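Local atomic coordinates of CSE1 (Thermus thermophilus, PDB entry 4AN8), a protein that serves as the CasA/Cse1 subunit of the Cascade ribonucleoprotein complex, which probably selects foreign DNA in CRISPR adaptive immunity. Residues Lys380-Leu388 with Leu454-Ala465. Residues are numbered along the deposited sequence; the frame is centred on the assembly and turned at random.
Sequences KALKMAEEL and LDLWREALRGAA
Trp-457 lays its indole against Ala-381 and Ala-385, which lie one turn apart on the helix of Lys-380–Leu-388. Its CG stands anti to the backbone N (chi1 -174°), carrying the ring across to the neighbouring helix. From CB outward, Trp-457 CG and CD1 come under the methyl of Ala-381, whose CB lies over the face of the five-membered ring of Trp-457, 3.8 Å from its centroid, a CH-pi contact. Trp-457 NE1 then donates to Ala-381 O at 2.6 Å; the N-H...O angle of 134° makes this short bond distinctly bent. The same oxygen accepts the helical bond from Ala-385 N, the two donors arriving from opposite faces of the carbonyl plane. Farther out, Trp-457 CZ2 meets Ala-385 CB edge-on at 3.8 Å. Leu-461 CD2 covers part of one ring face and also touches Ala-385 CB, while Leu-461 CD1 packs 3.6 Å from Met-384 CB. At the next turn Leu-388 CD2 reaches Leu-461 CB (4.0 Å) and Ala-465 CB. From helix 429-446, Phe-444 meets the indole and Ala-381, whereas Tyr-433 touches Leu-388 and Leu-461 and hydrogen-bonds Ala-385 O. The segment axes approach to 10.2 Å at 17°, a near-parallel pair in the C-terminal helical bundle of Cse1.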
loop_
_atom_site.group_PDB
_atom_site.type_symbol
_atom_site.label_atom_id
_atom_site.label_comp_id
_atom_site.label_asym_id
_atom_site.label_seq_id
_atom_site.Cartn_x
_atom_site.Cartn_y
_atom_site.Cartn_z
ATOM N N LYS A 380 10.393 -11.476 -19.328
ATOM C CA LYS A 380 10.997 -10.964 -20.561
ATOM C C LYS A 380 10.684 -9.482 -20.771
ATOM O O LYS A 380 11.568 -8.693 -21.069
ATOM C CB LYS A 380 10.498 -11.748 -21.790
ATOM C CG LYS A 380 10.959 -13.202 -21.886
ATOM C CD LYS A 380 10.419 -13.853 -23.167
ATOM C CE LYS A 380 10.631 -15.367 -23.198
ATOM N NZ LYS A 380 12.066 -15.746 -23.066
ATOM N N ALA A 381 9.409 -9.124 -20.650
ATOM C CA ALA A 381 8.967 -7.759 -20.893
ATOM C C ALA A 381 9.773 -6.800 -20.040
ATOM O O ALA A 381 10.223 -5.760 -20.517
ATOM C CB ALA A 381 7.483 -7.618 -20.566
ATOM N N LEU A 382 9.956 -7.157 -18.771
ATOM C CA LEU A 382 10.610 -6.254 -17.841
ATOM C C LEU A 382 12.100 -6.216 -18.116
ATOM O O LEU A 382 12.766 -5.225 -17.839
ATOM C CB LEU A 382 10.339 -6.663 -16.391
ATOM C CG LEU A 382 9.265 -5.847 -15.673
ATOM C CD1 LEU A 382 8.050 -5.687 -16.553
ATOM C CD2 LEU A 382 8.906 -6.475 -14.324
ATOM N N LYS A 383 12.626 -7.308 -18.646
ATOM C CA LYS A 383 14.060 -7.410 -18.885
ATOM C C LYS A 383 14.431 -6.548 -20.093
ATOM O O LYS A 383 15.370 -5.762 -20.036
ATOM C CB LYS A 383 14.467 -8.869 -19.101
ATOM C CG LYS A 383 15.963 -9.118 -19.053
ATOM C CD LYS A 383 16.263 -10.610 -19.131
ATOM C CE LYS A 383 17.764 -10.899 -19.196
ATOM N NZ LYS A 383 18.377 -10.488 -20.497
ATOM N N MET A 384 13.672 -6.685 -21.169
ATOM C CA MET A 384 13.832 -5.807 -22.316
ATOM C C MET A 384 13.814 -4.352 -21.864
ATOM O O MET A 384 14.742 -3.594 -22.166
ATOM C CB MET A 384 12.727 -6.055 -23.341
ATOM C CG MET A 384 12.765 -7.443 -23.954
ATOM S SD MET A 384 11.210 -7.950 -24.727
ATOM C CE MET A 384 10.971 -6.621 -25.906
ATOM N N ALA A 385 12.767 -3.960 -21.128
ATOM C CA ALA A 385 12.595 -2.573 -20.739
ATOM C C ALA A 385 13.787 -2.105 -19.913
ATOM O O ALA A 385 14.267 -0.982 -20.099
ATOM C CB ALA A 385 11.266 -2.362 -20.014
ATOM N N GLU A 386 14.317 -2.972 -19.051
ATOM C CA GLU A 386 15.491 -2.584 -18.247
ATOM C C GLU A 386 16.775 -2.462 -19.067
ATOM O O GLU A 386 17.619 -1.606 -18.789
ATOM C CB GLU A 386 15.732 -3.517 -17.042
ATOM C CG GLU A 386 14.633 -3.501 -15.967
ATOM C CD GLU A 386 14.620 -2.228 -15.107
ATOM O OE1 GLU A 386 15.615 -1.476 -15.103
ATOM O OE2 GLU A 386 13.601 -1.974 -14.426
ATOM N N GLU A 387 16.940 -3.320 -20.062
ATOM C CA GLU A 387 18.160 -3.292 -20.848
ATOM C C GLU A 387 18.190 -2.016 -21.690
ATOM O O GLU A 387 19.198 -1.322 -21.754
ATOM C CB GLU A 387 18.270 -4.535 -21.732
ATOM C CG GLU A 387 18.639 -5.798 -20.961
ATOM C CD GLU A 387 18.749 -7.036 -21.844
ATOM O OE1 GLU A 387 18.612 -6.906 -23.085
ATOM O OE2 GLU A 387 18.970 -8.138 -21.288
ATOM N N LEU A 388 17.065 -1.715 -22.324
ATOM C CA LEU A 388 16.952 -0.523 -23.124
ATOM C C LEU A 388 17.182 0.715 -22.246
ATOM O O LEU A 388 17.961 1.608 -22.607
ATOM C CB LEU A 388 15.591 -0.501 -23.805
ATOM C CG LEU A 388 15.249 0.760 -24.577
ATOM C CD1 LEU A 388 16.369 1.067 -25.553
ATOM C CD2 LEU A 388 13.950 0.569 -25.290
ATOM N N LEU A 454 4.311 -9.776 -25.903
ATOM C CA LEU A 454 5.688 -9.287 -25.960
ATOM C C LEU A 454 5.864 -8.333 -27.122
ATOM O O LEU A 454 6.564 -7.318 -27.012
ATOM C CB LEU A 454 6.685 -10.430 -26.122
ATOM C CG LEU A 454 7.250 -11.085 -24.867
ATOM C CD1 LEU A 454 7.358 -10.089 -23.703
ATOM C CD2 LEU A 454 6.411 -12.302 -24.501
ATOM N N ASP A 455 5.217 -8.663 -28.234
ATOM C CA ASP A 455 5.322 -7.865 -29.444
ATOM C C ASP A 455 4.740 -6.478 -29.238
ATOM O O ASP A 455 5.335 -5.486 -29.653
ATOM C CB ASP A 455 4.644 -8.572 -30.621
ATOM C CG ASP A 455 5.308 -9.896 -30.961
ATOM O OD1 ASP A 455 6.559 -9.964 -30.949
ATOM O OD2 ASP A 455 4.575 -10.872 -31.229
ATOM N N LEU A 456 3.582 -6.402 -28.596
ATOM C CA LEU A 456 3.011 -5.103 -28.267
ATOM C C LEU A 456 3.998 -4.317 -27.404
ATOM O O LEU A 456 4.172 -3.112 -27.573
ATOM C CB LEU A 456 1.672 -5.257 -27.542
ATOM C CG LEU A 456 0.475 -5.632 -28.419
ATOM C CD1 LEU A 456 0.352 -4.670 -29.597
ATOM C CD2 LEU A 456 0.561 -7.079 -28.903
ATOM N N TRP A 457 4.669 -5.013 -26.495
ATOM C CA TRP A 457 5.557 -4.353 -25.556
ATOM C C TRP A 457 6.743 -3.775 -26.313
ATOM O O TRP A 457 7.139 -2.622 -26.087
ATOM C CB TRP A 457 6.022 -5.350 -24.499
ATOM C CG TRP A 457 6.838 -4.761 -23.395
ATOM C CD1 TRP A 457 8.094 -5.123 -23.040
ATOM C CD2 TRP A 457 6.442 -3.721 -22.480
ATOM N NE1 TRP A 457 8.517 -4.380 -21.970
ATOM C CE2 TRP A 457 7.525 -3.506 -21.608
ATOM C CE3 TRP A 457 5.283 -2.946 -22.328
ATOM C CZ2 TRP A 457 7.490 -2.556 -20.585
ATOM C CZ3 TRP A 457 5.248 -1.988 -21.327
ATOM C CH2 TRP A 457 6.349 -1.803 -20.463
ATOM N N ARG A 458 7.300 -4.579 -27.217
ATOM C CA ARG A 458 8.449 -4.153 -28.014
ATOM C C ARG A 458 8.100 -2.915 -28.822
ATOM O O ARG A 458 8.905 -1.990 -28.931
ATOM C CB ARG A 458 8.939 -5.262 -28.939
ATOM C CG ARG A 458 10.247 -4.913 -29.632
ATOM C CD ARG A 458 10.840 -6.116 -30.340
ATOM N NE ARG A 458 10.556 -7.350 -29.616
ATOM C CZ ARG A 458 9.677 -8.260 -30.018
ATOM N NH1 ARG A 458 9.009 -8.081 -31.152
ATOM N NH2 ARG A 458 9.471 -9.354 -29.294
ATOM N N GLU A 459 6.889 -2.884 -29.358
ATOM C CA GLU A 459 6.412 -1.686 -30.033
ATOM C C GLU A 459 6.389 -0.497 -29.074
ATOM O O GLU A 459 6.815 0.612 -29.426
ATOM C CB GLU A 459 5.022 -1.914 -30.627
ATOM C CG GLU A 459 4.924 -3.132 -31.534
ATOM C CD GLU A 459 5.967 -3.134 -32.642
ATOM O OE1 GLU A 459 6.468 -2.045 -33.001
ATOM O OE2 GLU A 459 6.291 -4.231 -33.149
ATOM N N ALA A 460 5.895 -0.722 -27.860
ATOM C CA ALA A 460 5.810 0.365 -26.887
ATOM C C ALA A 460 7.201 0.813 -26.464
ATOM O O ALA A 460 7.443 1.998 -26.298
ATOM C CB ALA A 460 4.975 -0.051 -25.679
ATOM N N LEU A 461 8.117 -0.137 -26.300
ATOM C CA LEU A 461 9.507 0.202 -25.991
ATOM C C LEU A 461 10.111 1.105 -27.076
ATOM O O LEU A 461 10.777 2.103 -26.783
ATOM C CB LEU A 461 10.356 -1.062 -25.829
ATOM C CG LEU A 461 10.072 -1.925 -24.598
ATOM C CD1 LEU A 461 10.996 -3.127 -24.542
ATOM C CD2 LEU A 461 10.219 -1.097 -23.348
ATOM N N ARG A 462 9.864 0.751 -28.333
ATOM C CA ARG A 462 10.370 1.535 -29.457
ATOM C C ARG A 462 9.841 2.971 -29.387
ATOM O O ARG A 462 10.611 3.937 -29.392
ATOM C CB ARG A 462 9.982 0.863 -30.777
ATOM C CG ARG A 462 10.963 1.083 -31.913
ATOM C CD ARG A 462 10.748 0.077 -33.039
ATOM N NE ARG A 462 11.891 -0.827 -33.198
ATOM C CZ ARG A 462 11.816 -2.158 -33.166
ATOM N NH1 ARG A 462 10.647 -2.760 -32.986
ATOM N NH2 ARG A 462 12.913 -2.892 -33.322
ATOM N N GLY A 463 8.522 3.104 -29.281
ATOM C CA GLY A 463 7.889 4.407 -29.238
ATOM C C GLY A 463 8.332 5.210 -28.040
ATOM O O GLY A 463 8.514 6.433 -28.128
ATOM N N ALA A 464 8.499 4.539 -26.901
ATOM C CA ALA A 464 8.950 5.234 -25.704
ATOM C C ALA A 464 10.340 5.809 -25.940
ATOM O O ALA A 464 10.590 6.983 -25.666
ATOM C CB ALA A 464 8.951 4.287 -24.493
ATOM N N ALA A 465 11.249 4.965 -26.427
ATOM C CA ALA A 465 12.620 5.393 -26.718
ATOM C C ALA A 465 12.668 6.517 -27.784
ATOM O O ALA A 465 13.285 7.566 -27.556
ATOM C CB ALA A 465 13.476 4.196 -27.146
#